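PDB 1W7C: lysyl oxidase from Pichia pastoris, which probably oxidises primary amines, including lysine side chains, using a copper ion and a topaquinone cofactor built into its own chain. Local coordinates for residues P128-H133 and D214-D219; F447-L452 and M674-N679. All blocks are in the same frame, centred on the assembly; numbering follows the deposited sequence.

In the fold
Interaction 1 and interaction 2 share no strand or loop. Their centres are about 48 Å apart, on opposite sides of the chain's centre. Interaction 1 is partly buried. It joins two loops that follow strands of two small antiparallel sheets in the N-terminal part of the chain, and no other subunit touches it. Interaction 2 is wholly buried in the enzyme domain, where a hairpin turn meets strand 670-678 beside the second subunit. The chemistry differs accordingly. The loops of 128-133 and 214-219 meet through a carboxylate, a water and a CH-pi contact. Segments 447-452 and 674-679 share paired backbone bonds, a hydroxyl pair and apolar side chains.

Interaction 1: P128-H133 and D214-D219; sequences PFEVGH and DMTGRD
Arg-218 lays its CG over one face of the Phe-129 ring where loops from two small antiparallel sheets meet, probably those of the N2 and N3 domains of copper amine oxidases. Residues 129-130 form a short 3-10 turn after strand 126-128. Residues 215-219 follow strand 209-214. Phe-129 has CG anti to its backbone N (chi1 -180°), and the ring extends toward 214-219. Arg-218 CG sits over the ring centre in a CH-pi contact, 3.6 Å from the Phe-129 centroid and only 4° off the ring normal. The guanidinium does not stack on this ring; the two planes are 61° apart. Its NH1 and NH2 bond instead to the carbonyls of Phe-50, Gly-90 and Gly-92. Phe-129 also has Phe-50 edge-to-face and Lys-138 in a cation-pi contact.

Glu-130 bends at chi2 and brings its carboxylate to the Gly-217 backbone. Gly-217 N donates to Glu-130 OE1 at 2.8 Å, meeting the syn side slightly out of the carboxylate plane. This short bond is bent. A second, weak bond, long but nearly straight, runs from Gly-217 N to Glu-130 OE2 at 3.5 Å. Glu-130 OE1 also lies in plane at the edge of the Phe-129 ring. Glu-130 OE2 is further held by Thr-187 OG1. One water bridges Glu-130 OE2, at 2.8 Å, and Met-215 O, at 2.7 Å.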
ATOM      1  N   PRO A 128      38.184 -18.598  -0.447  1.00 18.21           N
ATOM      2  CA  PRO A 128      38.763 -19.756   0.252  1.00 19.26           C
ATOM      3  C   PRO A 128      37.729 -20.830   0.602  1.00 19.52           C
ATOM      4  O   PRO A 128      36.578 -20.526   0.939  1.00 18.47           O
ATOM      5  CB  PRO A 128      39.324 -19.132   1.527  1.00 21.98           C
ATOM      6  CG  PRO A 128      39.588 -17.736   1.179  1.00 21.15           C
ATOM      7  CD  PRO A 128      38.457 -17.331   0.269  1.00 19.27           C
ATOM      8  N   PHE A 129      38.170 -22.084   0.606  1.00 19.38           N
ATOM      9  CA  PHE A 129      37.321 -23.205   0.965  1.00 19.92           C
ATOM     10  C   PHE A 129      36.536 -22.965   2.262  1.00 18.77           C
ATOM     11  O   PHE A 129      35.347 -23.255   2.325  1.00 18.44           O
ATOM     12  CB  PHE A 129      38.173 -24.474   1.120  1.00 19.69           C
ATOM     13  CG  PHE A 129      37.361 -25.688   1.487  1.00 20.41           C
ATOM     14  CD1 PHE A 129      36.704 -26.419   0.505  1.00 22.72           C
ATOM     15  CD2 PHE A 129      37.239 -26.087   2.821  1.00 18.71           C
ATOM     16  CE1 PHE A 129      35.961 -27.505   0.831  1.00 22.16           C
ATOM     17  CE2 PHE A 129      36.497 -27.193   3.143  1.00 22.86           C
ATOM     18  CZ  PHE A 129      35.855 -27.901   2.150  1.00 22.13           C
ATOM     19  N   GLU A 130      37.210 -22.492   3.314  1.00 19.20           N
ATOM     20  CA  GLU A 130      36.552 -22.340   4.615  1.00 19.46           C
ATOM     21  C   GLU A 130      35.296 -21.477   4.564  1.00 18.61           C
ATOM     22  O   GLU A 130      34.381 -21.740   5.324  1.00 19.73           O
ATOM     23  CB  GLU A 130      37.477 -21.807   5.698  1.00 20.35           C
ATOM     24  CG  GLU A 130      38.585 -22.771   6.129  1.00 20.24           C
ATOM     25  CD  GLU A 130      38.103 -24.188   6.443  1.00 20.13           C
ATOM     26  OE1 GLU A 130      38.758 -25.148   6.010  1.00 25.77           O
ATOM     27  OE2 GLU A 130      37.100 -24.344   7.177  1.00 22.03           O
ATOM     28  N   VAL A 131      35.274 -20.478   3.680  1.00 17.58           N
ATOM     29  CA  VAL A 131      34.145 -19.550   3.543  1.00 16.79           C
ATOM     30  C   VAL A 131      33.438 -19.775   2.193  1.00 17.32           C
ATOM     31  O   VAL A 131      32.771 -18.899   1.650  1.00 17.84           O
ATOM     32  CB  VAL A 131      34.578 -18.070   3.715  1.00 17.86           C
ATOM     33  CG1 VAL A 131      35.046 -17.799   5.121  1.00 18.53           C
ATOM     34  CG2 VAL A 131      35.628 -17.651   2.707  1.00 19.77           C
ATOM     35  N   GLY A 132      33.562 -20.981   1.686  1.00 16.64           N
ATOM     36  CA  GLY A 132      33.114 -21.322   0.365  1.00 18.22           C
ATOM     37  C   GLY A 132      31.589 -21.376   0.226  1.00 15.77           C
ATOM     38  O   GLY A 132      30.827 -21.262   1.195  1.00 19.04           O
ATOM     39  N   HIS A 133      31.142 -21.528  -1.006  1.00 16.71           N
ATOM     40  CA  HIS A 133      29.730 -21.731  -1.298  1.00 18.00           C
ATOM     41  C   HIS A 133      29.281 -23.070  -0.734  1.00 17.98           C
ATOM     42  O   HIS A 133      29.997 -24.093  -0.832  1.00 18.26           O
ATOM     43  CB  HIS A 133      29.511 -21.704  -2.802  1.00 18.06           C
ATOM     44  CG  HIS A 133      28.078 -21.794  -3.202  1.00 15.99           C
ATOM     45  ND1 HIS A 133      27.142 -20.870  -2.817  1.00 19.99           N
ATOM     46  CD2 HIS A 133      27.410 -22.735  -3.904  1.00 17.89           C
ATOM     47  CE1 HIS A 133      25.962 -21.220  -3.300  1.00 20.44           C
ATOM     48  NE2 HIS A 133      26.091 -22.370  -3.925  1.00 19.60           N
ATOM     49  N   ASP A 214      32.300 -29.019  14.388  1.00 21.54           N
ATOM     50  CA  ASP A 214      33.458 -28.420  13.763  1.00 19.67           C
ATOM     51  C   ASP A 214      33.672 -29.130  12.428  1.00 21.99           C
ATOM     52  O   ASP A 214      33.826 -30.368  12.372  1.00 23.28           O
ATOM     53  CB  ASP A 214      34.687 -28.599  14.642  1.00 24.41           C
ATOM     54  CG  ASP A 214      35.877 -27.879  14.096  1.00 29.89           C
ATOM     55  OD1 ASP A 214      36.276 -28.182  12.982  1.00 29.11           O
ATOM     56  OD2 ASP A 214      36.508 -27.022  14.738  1.00 43.27           O
ATOM     57  N   MET A 215      33.633 -28.359  11.349  1.00 20.22           N
ATOM     58  CA  MET A 215      33.805 -28.865   9.984  1.00 20.19           C
ATOM     59  C   MET A 215      34.983 -28.162   9.301  1.00 20.17           C
ATOM     60  O   MET A 215      34.946 -27.898   8.091  1.00 21.11           O
ATOM     61  CB  MET A 215      32.497 -28.676   9.184  1.00 20.29           C
ATOM     62  CG  MET A 215      31.949 -27.262   9.237  1.00 20.35           C
ATOM     63  SD  MET A 215      30.619 -26.950   8.054  1.00 20.37           S
ATOM     64  CE  MET A 215      31.505 -27.119   6.496  1.00 20.06           C
ATOM     65  N   THR A 216      36.051 -27.923  10.064  1.00 21.18           N
ATOM     66  CA  THR A 216      37.235 -27.224   9.539  1.00 21.69           C
ATOM     67  C   THR A 216      38.016 -28.124   8.584  1.00 23.04           C
ATOM     68  O   THR A 216      38.262 -29.285   8.874  1.00 22.23           O
ATOM     69  CB  THR A 216      38.154 -26.800  10.682  1.00 21.68           C
ATOM     70  OG1 THR A 216      37.419 -26.026  11.646  1.00 21.81           O
ATOM     71  CG2 THR A 216      39.286 -25.864  10.181  1.00 25.49           C
ATOM     72  N   GLY A 217      38.382 -27.569   7.438  1.00 19.97           N
ATOM     73  CA  GLY A 217      39.291 -28.213   6.506  1.00 22.86           C
ATOM     74  C   GLY A 217      38.593 -29.155   5.545  1.00 22.09           C
ATOM     75  O   GLY A 217      37.425 -29.488   5.713  1.00 22.55           O
ATOM     76  N   ARG A 218      39.350 -29.634   4.559  1.00 22.19           N
ATOM     77  CA  ARG A 218      38.842 -30.457   3.467  1.00 22.15           C
ATOM     78  C   ARG A 218      38.841 -31.954   3.773  1.00 23.17           C
ATOM     79  O   ARG A 218      38.348 -32.726   2.984  1.00 23.90           O
ATOM     80  CB  ARG A 218      39.692 -30.209   2.215  1.00 24.82           C
ATOM     81  CG  ARG A 218      39.539 -28.815   1.651  1.00 23.90           C
ATOM     82  CD  ARG A 218      40.118 -28.661   0.265  1.00 22.64           C
ATOM     83  NE  ARG A 218      41.571 -28.870   0.227  1.00 24.14           N
ATOM     84  CZ  ARG A 218      42.259 -29.079  -0.879  1.00 23.00           C
ATOM     85  NH1 ARG A 218      41.631 -29.147  -2.051  1.00 26.40           N
ATOM     86  NH2 ARG A 218      43.579 -29.205  -0.830  1.00 23.27           N
ATOM     87  N   ASP A 219      39.422 -32.345   4.909  1.00 22.78           N
ATOM     88  CA  ASP A 219      39.470 -33.745   5.334  1.00 22.68           C
ATOM     89  C   ASP A 219      38.372 -34.021   6.357  1.00 25.11           C
ATOM     90  O   ASP A 219      38.491 -33.673   7.547  1.00 22.85           O
ATOM     91  CB  ASP A 219      40.853 -34.038   5.904  1.00 20.75           C
ATOM     92  CG  ASP A 219      41.023 -35.453   6.362  1.00 25.54           C
ATOM     93  OD1 ASP A 219      40.091 -36.282   6.211  1.00 27.85           O
ATOM     94  OD2 ASP A 219      42.091 -35.818   6.888  1.00 29.33           O
TER
HETATM   95  O   HOH W   1      35.112 -25.989   6.190  1.00 22.30           O

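Interaction 2: F447-L452 and M674-N679; sequences FLDGTL and MLTPFN
Thr-451 and Thr-676 lie side by side, pointing the same way, with their OG1 atoms 2.7 Å apart, within hydrogen-bonding distance. They lie where a beta hairpin meets strand 670-678 within the beta-sheet enzyme domain. The hairpin links strands 440-446 and 452-458 through a type I turn from Phe-447 to Gly-450. Leu-452 and Leu-675 form an antiparallel hydrogen-bonded pair. Leu-452 N donates to Leu-675 O at 3.0 Å, and Leu-675 N to Leu-452 O at 2.8 Å.

Asp-449 holds CG between its backbone N and carbonyl carbon (chi1 66°), and from there the carboxylate turns back to Thr-451. Its OD1 accepts from Thr-451 OG1 at 2.7 Å through the syn lone pair. Asn-659 of the second subunit also bonds to this OD1. Thr-451 CG2 is anti to the backbone N and touches Met-674 SD. An alanine at Thr-451 would probably leave Thr-676 OG1 and Asp-449 OD1 each without this partner and open a gap beside Met-674. The Met-674 chain is extended beyond CG and crosses the Phe-447 side chain at about a right angle. Its methyl CE ends 3.9 Å from Phe-447 CZ.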
ATOM      1  N   PHE A 447       2.165   2.135 -14.975  1.00 13.33           N
ATOM      2  CA  PHE A 447       0.942   2.948 -15.092  1.00 13.01           C
ATOM      3  C   PHE A 447       0.991   3.881 -16.300  1.00 14.08           C
ATOM      4  O   PHE A 447       2.078   4.229 -16.809  1.00 13.32           O
ATOM      5  CB  PHE A 447       0.778   3.781 -13.837  1.00 13.75           C
ATOM      6  CG  PHE A 447       0.502   2.980 -12.568  1.00 12.19           C
ATOM      7  CD1 PHE A 447      -0.788   2.871 -12.067  1.00 12.66           C
ATOM      8  CD2 PHE A 447       1.541   2.355 -11.881  1.00 13.64           C
ATOM      9  CE1 PHE A 447      -1.023   2.187 -10.883  1.00 13.06           C
ATOM     10  CE2 PHE A 447       1.306   1.680 -10.713  1.00 15.26           C
ATOM     11  CZ  PHE A 447       0.008   1.596 -10.212  1.00 12.92           C
ATOM     12  N   LEU A 448      -0.169   4.369 -16.718  1.00 13.99           N
ATOM     13  CA  LEU A 448      -0.279   5.162 -17.955  1.00 14.10           C
ATOM     14  C   LEU A 448       0.478   6.529 -17.857  1.00 13.19           C
ATOM     15  O   LEU A 448       0.795   7.086 -18.911  1.00 14.85           O
ATOM     16  CB  LEU A 448      -1.727   5.421 -18.293  1.00 14.45           C
ATOM     17  CG  LEU A 448      -2.506   4.223 -18.786  1.00 14.52           C
ATOM     18  CD1 LEU A 448      -3.985   4.621 -18.984  1.00 16.45           C
ATOM     19  CD2 LEU A 448      -1.972   3.650 -20.102  1.00 16.30           C
ATOM     20  N   ASP A 449       0.698   7.065 -16.663  1.00 14.25           N
ATOM     21  CA  ASP A 449       1.299   8.374 -16.526  1.00 14.59           C
ATOM     22  C   ASP A 449       2.832   8.347 -16.535  1.00 14.21           C
ATOM     23  O   ASP A 449       3.444   9.421 -16.530  1.00 14.82           O
ATOM     24  CB  ASP A 449       0.876   9.024 -15.215  1.00 14.57           C
ATOM     25  CG  ASP A 449       1.418   8.295 -14.013  1.00 14.47           C
ATOM     26  OD1 ASP A 449       2.079   8.933 -13.143  1.00 15.63           O
ATOM     27  OD2 ASP A 449       1.245   7.049 -13.942  1.00 13.79           O
ATOM     28  N   GLY A 450       3.441   7.156 -16.440  1.00 13.93           N
ATOM     29  CA  GLY A 450       4.874   7.035 -16.271  1.00 14.58           C
ATOM     30  C   GLY A 450       5.328   6.603 -14.867  1.00 13.79           C
ATOM     31  O   GLY A 450       6.528   6.586 -14.574  1.00 13.81           O
ATOM     32  N   THR A 451       4.371   6.213 -14.005  1.00 12.65           N
ATOM     33  CA  THR A 451       4.722   5.678 -12.675  1.00 12.30           C
ATOM     34  C   THR A 451       4.968   4.196 -12.775  1.00 12.11           C
ATOM     35  O   THR A 451       4.269   3.526 -13.513  1.00 13.07           O
ATOM     36  CB  THR A 451       3.578   5.956 -11.694  1.00 13.40           C
ATOM     37  OG1 THR A 451       3.473   7.377 -11.486  1.00 14.23           O
ATOM     38  CG2 THR A 451       3.746   5.310 -10.316  1.00 14.21           C
ATOM     39  N   LEU A 452       5.901   3.671 -12.008  1.00 13.00           N
ATOM     40  CA  LEU A 452       6.153   2.247 -11.864  1.00 13.79           C
ATOM     41  C   LEU A 452       6.128   1.903 -10.366  1.00 12.66           C
ATOM     42  O   LEU A 452       6.689   2.625  -9.564  1.00 15.38           O
ATOM     43  CB  LEU A 452       7.561   1.922 -12.431  0.70 17.67           C
ATOM     44  CG  LEU A 452       8.229   0.570 -12.130  0.70 16.80           C
ATOM     45  CD1 LEU A 452       7.350  -0.581 -12.603  0.70 14.95           C
ATOM     46  CD2 LEU A 452       9.619   0.536 -12.818  0.70 26.83           C
ATOM     47  N   MET A 674       7.170   3.158  -5.112  1.00 13.11           N
ATOM     48  CA  MET A 674       6.831   3.694  -6.425  1.00 12.38           C
ATOM     49  C   MET A 674       7.942   4.673  -6.879  1.00 13.37           C
ATOM     50  O   MET A 674       8.582   5.331  -6.091  1.00 12.71           O
ATOM     51  CB  MET A 674       5.494   4.440  -6.426  1.00 13.63           C
ATOM     52  CG  MET A 674       4.287   3.555  -6.574  1.00 16.16           C
ATOM     53  SD  MET A 674       2.774   4.479  -6.496  1.00 19.38           S
ATOM     54  CE  MET A 674       1.728   3.457  -7.226  1.00 22.90           C
ATOM     55  N   LEU A 675       8.056   4.727  -8.214  1.00 12.77           N
ATOM     56  CA  LEU A 675       8.855   5.720  -8.906  1.00 13.25           C
ATOM     57  C   LEU A 675       7.850   6.501  -9.740  1.00 12.42           C
ATOM     58  O   LEU A 675       7.269   5.979 -10.682  1.00 13.40           O
ATOM     59  CB  LEU A 675       9.876   5.036  -9.826  1.00 12.72           C
ATOM     60  CG  LEU A 675      10.802   4.034  -9.117  1.00 13.46           C
ATOM     61  CD1 LEU A 675      11.745   3.434 -10.137  1.00 15.84           C
ATOM     62  CD2 LEU A 675      11.564   4.641  -7.947  1.00 13.46           C
ATOM     63  N   THR A 676       7.677   7.769  -9.366  1.00 11.93           N
ATOM     64  CA  THR A 676       6.616   8.576  -9.970  1.00 13.39           C
ATOM     65  C   THR A 676       7.145   9.894 -10.517  1.00 12.48           C
ATOM     66  O   THR A 676       7.986  10.536  -9.897  1.00 13.33           O
ATOM     67  CB  THR A 676       5.410   8.735  -9.012  1.00 15.32           C
ATOM     68  OG1 THR A 676       4.270   9.273  -9.726  1.00 16.12           O
ATOM     69  CG2 THR A 676       5.683   9.669  -7.885  1.00 15.81           C
ATOM     70  N   PRO A 677       6.701  10.305 -11.713  1.00 13.30           N
ATOM     71  CA  PRO A 677       7.186  11.571 -12.252  1.00 14.48           C
ATOM     72  C   PRO A 677       6.897  12.749 -11.337  1.00 13.81           C
ATOM     73  O   PRO A 677       5.807  12.818 -10.750  1.00 15.18           O
ATOM     74  CB  PRO A 677       6.389  11.722 -13.542  0.50 21.75           C
ATOM     75  CG  PRO A 677       5.987  10.396 -13.903  0.50 12.56           C
ATOM     76  CD  PRO A 677       5.776   9.634 -12.636  0.50 11.92           C
ATOM     77  N   PHE A 678       7.854  13.674 -11.230  1.00 13.69           N
ATOM     78  CA  PHE A 678       7.744  14.859 -10.402  1.00 13.49           C
ATOM     79  C   PHE A 678       8.393  16.007 -11.142  1.00 14.47           C
ATOM     80  O   PHE A 678       9.602  16.101 -11.221  1.00 15.36           O
ATOM     81  CB  PHE A 678       8.429  14.570  -9.079  1.00 13.94           C
ATOM     82  CG  PHE A 678       8.238  15.613  -8.018  1.00 14.35           C
ATOM     83  CD1 PHE A 678       7.328  15.397  -7.001  1.00 16.59           C
ATOM     84  CD2 PHE A 678       8.951  16.813  -8.018  1.00 16.95           C
ATOM     85  CE1 PHE A 678       7.125  16.336  -6.027  1.00 18.54           C
ATOM     86  CE2 PHE A 678       8.750  17.766  -6.998  1.00 17.31           C
ATOM     87  CZ  PHE A 678       7.835  17.504  -6.014  1.00 17.67           C
ATOM     88  N   ASN A 679       7.559  16.831 -11.767  1.00 13.93           N
ATOM     89  CA  ASN A 679       8.055  17.875 -12.668  1.00 15.23           C
ATOM     90  C   ASN A 679       8.844  17.340 -13.861  1.00 14.91           C
ATOM     91  O   ASN A 679       9.598  18.053 -14.490  1.00 16.50           O
ATOM     92  CB  ASN A 679       8.848  18.932 -11.873  1.00 15.09           C
ATOM     93  CG  ASN A 679       7.988  19.648 -10.887  1.00 14.88           C
ATOM     94  OD1 ASN A 679       6.791  19.847 -11.100  1.00 15.61           O
ATOM     95  ND2 ASN A 679       8.605  20.083  -9.804  1.00 16.12           N
TER